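Local structure of LanC-like protein GCR2 (Arabidopsis thaliana, 3T33) at residues A[317-322]-A[356-361]; A[339-344]-A[408-413]. The protein is a zinc-binding member of the LanC-like family that may play a role in abscisic acid signalling. All blocks are in the same frame, centred on the assembly; numbering follows the deposited sequence.

Contact 1: residues A[317-322]-A[356-361]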
loop_
_atom_site.group_PDB
_atom_site.type_symbol
_atom_site.label_atom_id
_atom_site.label_comp_id
_atom_site.label_asym_id
_atom_site.label_seq_id
_atom_site.Cartn_x
_atom_site.Cartn_y
_atom_site.Cartn_z
ATOM N N ALA A 317 4.301 -16.321 2.512
ATOM C CA ALA A 317 4.337 -15.018 3.162
ATOM C C ALA A 317 2.923 -14.663 3.693
ATOM O O ALA A 317 2.788 -14.140 4.786
ATOM C CB ALA A 317 4.853 -13.952 2.182
ATOM N N GLY A 318 1.882 -15.011 2.927
ATOM C CA GLY A 318 0.500 -14.880 3.375
ATOM C C GLY A 318 0.147 -15.619 4.656
ATOM O O GLY A 318 -0.700 -15.145 5.446
ATOM N N GLU A 319 0.774 -16.785 4.886
ATOM C CA GLU A 319 0.542 -17.537 6.149
ATOM C C GLU A 319 1.153 -16.841 7.345
ATOM O O GLU A 319 0.597 -16.844 8.417
ATOM C CB GLU A 319 1.106 -18.957 6.067
ATOM C CG GLU A 319 0.506 -19.784 4.964
ATOM C CD GLU A 319 -0.978 -20.024 5.169
ATOM O OE1 GLU A 319 -1.399 -20.255 6.312
ATOM O OE2 GLU A 319 -1.724 -19.994 4.183
ATOM N N VAL A 320 2.307 -16.229 7.181
ATOM C CA VAL A 320 2.898 -15.443 8.262
ATOM C C VAL A 320 2.015 -14.252 8.649
ATOM O O VAL A 320 1.775 -13.959 9.844
ATOM C CB VAL A 320 4.218 -14.917 7.780
ATOM C CG1 VAL A 320 4.847 -13.991 8.837
ATOM C CG2 VAL A 320 5.097 -16.116 7.384
ATOM N N VAL A 321 1.521 -13.548 7.630
ATOM C CA VAL A 321 0.500 -12.494 7.880
ATOM C C VAL A 321 -0.775 -13.066 8.543
ATOM O O VAL A 321 -1.307 -12.516 9.534
ATOM C CB VAL A 321 0.182 -11.741 6.587
ATOM C CG1 VAL A 321 -0.627 -10.472 6.915
ATOM C CG2 VAL A 321 1.520 -11.353 5.919
ATOM N N TRP A 322 -1.245 -14.204 8.051
ATOM C CA TRP A 322 -2.449 -14.758 8.671
ATOM C C TRP A 322 -2.254 -15.059 10.153
ATOM O O TRP A 322 -3.166 -14.795 10.958
ATOM C CB TRP A 322 -2.992 -15.956 7.887
ATOM C CG TRP A 322 -4.266 -16.533 8.394
ATOM C CD1 TRP A 322 -4.445 -17.805 8.820
ATOM C CD2 TRP A 322 -5.562 -15.888 8.494
ATOM N NE1 TRP A 322 -5.743 -17.983 9.210
ATOM C CE2 TRP A 322 -6.454 -16.838 9.014
ATOM C CE3 TRP A 322 -6.040 -14.592 8.218
ATOM C CZ2 TRP A 322 -7.836 -16.560 9.253
ATOM C CZ3 TRP A 322 -7.421 -14.296 8.459
ATOM C CH2 TRP A 322 -8.291 -15.287 8.966
ATOM N N LEU A 356 -9.909 -13.901 -0.126
ATOM C CA LEU A 356 -10.983 -12.883 0.160
ATOM C C LEU A 356 -11.535 -12.983 1.573
ATOM O O LEU A 356 -11.730 -11.962 2.332
ATOM C CB LEU A 356 -12.188 -13.084 -0.727
ATOM C CG LEU A 356 -13.001 -11.868 -1.177
ATOM C CD1 LEU A 356 -14.449 -12.242 -1.386
ATOM C CD2 LEU A 356 -12.860 -10.625 -0.305
ATOM N N TYR A 357 -11.789 -14.233 1.941
ATOM C CA TYR A 357 -12.239 -14.468 3.285
ATOM C C TYR A 357 -11.239 -13.942 4.328
ATOM O O TYR A 357 -11.623 -13.403 5.364
ATOM C CB TYR A 357 -12.506 -15.952 3.523
ATOM C CG TYR A 357 -12.809 -16.173 4.938
ATOM C CD1 TYR A 357 -14.048 -15.821 5.477
ATOM C CD2 TYR A 357 -11.837 -16.626 5.782
ATOM C CE1 TYR A 357 -14.309 -15.985 6.832
ATOM C CE2 TYR A 357 -12.078 -16.760 7.079
ATOM C CZ TYR A 357 -13.311 -16.462 7.611
ATOM O OH TYR A 357 -13.466 -16.649 8.988
ATOM N N ARG A 358 -9.955 -14.152 4.084
ATOM C CA ARG A 358 -8.949 -13.661 5.004
ATOM C C ARG A 358 -8.917 -12.133 5.092
ATOM O O ARG A 358 -8.770 -11.612 6.176
ATOM C CB ARG A 358 -7.588 -14.298 4.740
ATOM C CG ARG A 358 -7.527 -15.736 5.273
ATOM C CD ARG A 358 -6.214 -16.401 4.895
ATOM N NE ARG A 358 -6.177 -17.754 5.427
ATOM C CZ ARG A 358 -5.106 -18.538 5.464
ATOM N NH1 ARG A 358 -3.946 -18.122 4.998
ATOM N NH2 ARG A 358 -5.226 -19.753 5.958
ATOM N N ALA A 359 -9.129 -11.453 3.974
ATOM C CA ALA A 359 -9.180 -9.987 3.954
ATOM C C ALA A 359 -10.467 -9.600 4.665
ATOM O O ALA A 359 -10.506 -8.685 5.472
ATOM C CB ALA A 359 -9.187 -9.432 2.494
ATOM N N LYS A 360 -11.508 -10.352 4.412
ATOM C CA LYS A 360 -12.779 -10.081 5.090
ATOM C C LYS A 360 -12.652 -10.214 6.616
ATOM O O LYS A 360 -13.180 -9.402 7.379
ATOM C CB LYS A 360 -13.876 -10.982 4.473
ATOM C CG LYS A 360 -15.145 -11.162 5.194
ATOM C CD LYS A 360 -16.090 -12.070 4.347
ATOM C CE LYS A 360 -17.539 -12.042 4.885
ATOM N NZ LYS A 360 -18.292 -13.209 4.376
ATOM N N ALA A 361 -11.919 -11.218 7.071
ATOM C CA ALA A 361 -11.732 -11.396 8.517
ATOM C C ALA A 361 -10.935 -10.223 9.101
ATOM O O ALA A 361 -11.257 -9.727 10.171
ATOM C CB ALA A 361 -11.021 -12.714 8.816
#
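Arg358 lays its guanidinium flat on the indole of Trp322, the two planes only 4° apart. CZ of Arg358 stands 3.7 Å from the centroid of the five-membered ring of Trp322 and over its face, which makes the pair a cation-pi contact as well as a stack. Further back, CG of Arg358 sits above the six-membered ring of Trp322 at 3.5 Å from its centroid, a CH-pi contact. CG of Trp322 is anti to the backbone N (chi1 -176°), which sets it beside the carbonyl carbon. At the far rim of the indole, CB of Ala361 lies near the ring plane, 3.8 Å from CH2 of Trp322. Segments 317-322 and 356-361, from helices 308-324 and 353-375 of the all-helical LanC-like fold, have axes 12.0 Å apart at closest, inclined by 27°, and long side chains span the gap. NH1 of Arg358 donates to OE2 of Glu319 in a salt bridge of 3.0 Å, meeting this oxygen from above the carboxylate plane. Glu17, from the N-terminal region, accepts from NE1 of Trp322 through one carboxylate oxygen and pairs with NH2 of Arg358 through the other. Phe343 of helix 336-350 also packs on Arg358.

Contact 2: residues A[339-344]-A[408-413]; sequences NTYVFL and ALFPGY
Tyr341 puts one face of its ring against the backbone of Phe410, whose CA lies 3.7 Å from the ring centroid and 15° off the normal, a CH-pi contact. CG of Tyr341 lies beside the backbone N, anti to the carbonyl carbon (chi1 -83°, measured from N). CE1 of Tyr341 is 3.5 Å from C of Leu409, and CE2 of Tyr341 is 4.0 Å from CD of Pro411. The Phe410 ring turns its edge to the Tyr341 face in an offset edge-to-face pair, with centroids 5.5 Å apart and planes at 67°. CB of Tyr341 lies at the Phe410 edge, near its plane, 3.8 Å from CD2 of Phe410. One helical turn on, Leu344 adds a smaller contact: CD1 of Leu344 abuts CB of Ala408 at 3.8 Å, and the Ala408 CB also borders CE1 of Tyr341. The C-terminal segment is thereby laid against helix 336-350 in the interior of the LanC-like fold, and the Phe410 side chain is about 8 Å from the bound zinc ion and about 6 Å from the side chain of its ligand Cys333. N of Phe410 is hydrogen-bonded to Glu414. Between the segments the chemistry is apolar and aromatic, which implies a direct contact of shape and aromatic faces; a polar tie runs through Asp401, which is hydrogen-bonded to OH of Tyr341 and, weakly, to N of Leu409.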
loop_
_atom_site.group_PDB
_atom_site.type_symbol
_atom_site.label_atom_id
_atom_site.label_comp_id
_atom_site.label_asym_id
_atom_site.label_seq_id
_atom_site.Cartn_x
_atom_site.Cartn_y
_atom_site.Cartn_z
ATOM N N ASN A 339 -2.016 -4.723 6.367
ATOM C CA ASN A 339 -1.884 -6.185 6.180
ATOM C C ASN A 339 -3.089 -6.876 5.455
ATOM O O ASN A 339 -2.908 -7.864 4.745
ATOM C CB ASN A 339 -1.512 -6.853 7.482
ATOM C CG ASN A 339 -0.160 -6.365 8.008
ATOM O OD1 ASN A 339 0.244 -6.717 9.079
ATOM N ND2 ASN A 339 0.490 -5.519 7.284
ATOM N N THR A 340 -4.283 -6.295 5.550
ATOM C CA THR A 340 -5.400 -6.770 4.766
ATOM C C THR A 340 -5.083 -6.933 3.280
ATOM O O THR A 340 -5.522 -7.914 2.645
ATOM C CB THR A 340 -6.608 -5.784 4.930
ATOM O OG1 THR A 340 -6.937 -5.797 6.301
ATOM C CG2 THR A 340 -7.816 -6.244 4.150
ATOM N N TYR A 341 -4.316 -5.996 2.732
ATOM C CA TYR A 341 -3.975 -5.986 1.305
ATOM C C TYR A 341 -3.186 -7.189 0.923
ATOM O O TYR A 341 -3.214 -7.643 -0.250
ATOM C CB TYR A 341 -3.209 -4.707 0.910
ATOM C CG TYR A 341 -4.133 -3.503 0.636
ATOM C CD1 TYR A 341 -4.804 -3.367 -0.575
ATOM C CD2 TYR A 341 -4.357 -2.542 1.611
ATOM C CE1 TYR A 341 -5.684 -2.274 -0.792
ATOM C CE2 TYR A 341 -5.239 -1.468 1.398
ATOM C CZ TYR A 341 -5.861 -1.321 0.200
ATOM O OH TYR A 341 -6.703 -0.233 -0.031
ATOM N N VAL A 342 -2.467 -7.752 1.870
ATOM C CA VAL A 342 -1.827 -9.037 1.527
ATOM C C VAL A 342 -2.871 -10.060 1.029
ATOM O O VAL A 342 -2.705 -10.664 -0.048
ATOM C CB VAL A 342 -1.036 -9.632 2.728
ATOM C CG1 VAL A 342 -0.483 -10.959 2.347
ATOM C CG2 VAL A 342 0.135 -8.730 3.084
ATOM N N PHE A 343 -3.966 -10.228 1.771
ATOM C CA PHE A 343 -4.991 -11.191 1.334
ATOM C C PHE A 343 -5.690 -10.832 0.058
ATOM O O PHE A 343 -5.881 -11.666 -0.793
ATOM C CB PHE A 343 -5.945 -11.478 2.501
ATOM C CG PHE A 343 -5.205 -11.779 3.769
ATOM C CD1 PHE A 343 -4.219 -12.764 3.770
ATOM C CD2 PHE A 343 -5.442 -11.052 4.929
ATOM C CE1 PHE A 343 -3.535 -13.077 4.937
ATOM C CE2 PHE A 343 -4.777 -11.338 6.093
ATOM C CZ PHE A 343 -3.790 -12.333 6.109
ATOM N N LEU A 344 -6.051 -9.569 -0.082
ATOM C CA LEU A 344 -6.543 -9.001 -1.335
ATOM C C LEU A 344 -5.589 -9.236 -2.469
ATOM O O LEU A 344 -6.019 -9.533 -3.580
ATOM C CB LEU A 344 -6.739 -7.498 -1.211
ATOM C CG LEU A 344 -7.870 -7.213 -0.246
ATOM C CD1 LEU A 344 -7.984 -5.671 -0.041
ATOM C CD2 LEU A 344 -9.217 -7.797 -0.721
ATOM N N ALA A 408 -8.721 -3.778 -5.797
ATOM C CA ALA A 408 -8.023 -3.179 -4.654
ATOM C C ALA A 408 -6.520 -3.218 -4.790
ATOM O O ALA A 408 -5.968 -4.284 -5.007
ATOM C CB ALA A 408 -8.399 -3.875 -3.396
ATOM N N LEU A 409 -5.902 -2.036 -4.686
ATOM C CA LEU A 409 -4.438 -1.816 -4.748
ATOM C C LEU A 409 -3.858 -1.122 -3.494
ATOM O O LEU A 409 -4.337 -0.069 -3.163
ATOM C CB LEU A 409 -4.116 -0.967 -5.971
ATOM C CG LEU A 409 -4.535 -1.650 -7.286
ATOM C CD1 LEU A 409 -4.450 -0.654 -8.516
ATOM C CD2 LEU A 409 -3.711 -2.923 -7.574
ATOM N N PHE A 410 -2.845 -1.706 -2.812
ATOM C CA PHE A 410 -2.227 -1.037 -1.642
ATOM C C PHE A 410 -1.772 0.401 -2.080
ATOM O O PHE A 410 -1.066 0.543 -3.058
ATOM C CB PHE A 410 -1.064 -1.853 -1.099
ATOM C CG PHE A 410 -0.452 -1.313 0.194
ATOM C CD1 PHE A 410 0.330 -0.170 0.212
ATOM C CD2 PHE A 410 -0.611 -1.992 1.375
ATOM C CE1 PHE A 410 0.922 0.298 1.422
ATOM C CE2 PHE A 410 -0.045 -1.514 2.570
ATOM C CZ PHE A 410 0.725 -0.358 2.566
ATOM N N PRO A 411 -2.265 1.454 -1.393
ATOM C CA PRO A 411 -2.046 2.857 -1.848
ATOM C C PRO A 411 -0.540 3.187 -1.899
ATOM O O PRO A 411 0.207 2.911 -0.932
ATOM C CB PRO A 411 -2.749 3.693 -0.782
ATOM C CG PRO A 411 -2.724 2.832 0.455
ATOM C CD PRO A 411 -2.745 1.369 -0.006
ATOM N N GLY A 412 -0.070 3.710 -3.023
ATOM C CA GLY A 412 1.336 4.056 -3.107
ATOM C C GLY A 412 2.267 2.848 -3.226
ATOM O O GLY A 412 3.480 3.003 -3.148
ATOM N N TYR A 413 1.697 1.652 -3.418
ATOM C CA TYR A 413 2.519 0.466 -3.581
ATOM C C TYR A 413 2.163 -0.351 -4.820
ATOM O O TYR A 413 2.967 -0.516 -5.749
ATOM C CB TYR A 413 2.534 -0.416 -2.338
ATOM C CG TYR A 413 3.796 -1.303 -2.303
ATOM C CD1 TYR A 413 5.082 -0.723 -2.047
ATOM C CD2 TYR A 413 3.730 -2.679 -2.568
ATOM C CE1 TYR A 413 6.260 -1.509 -1.995
ATOM C CE2 TYR A 413 4.901 -3.503 -2.522
ATOM C CZ TYR A 413 6.161 -2.908 -2.250
ATOM O OH TYR A 413 7.314 -3.680 -2.264
#

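Helix 336-350 relates the two contacts: it carries 339-344 of contact 2, and its Phe343 and Leu344 also pack against contact 1. CE1 of Phe343 lies 3.5 Å from O of Gly318, and CD2 of Leu344 is 3.6 Å from CB of Ala359. Both contacts are largely buried, but the centre of contact 2 is about 5 Å from the centre of the chain and near the zinc, whereas that of contact 1 is about 15 Å from it, away from the metal site and with Glu319 exposed. Their chemistry differs accordingly. Charge and a cation-pi stack join two helices in 317-322/356-361; hydrocarbon and aromatic surfaces join a helix to a loop in 339-344/408-413.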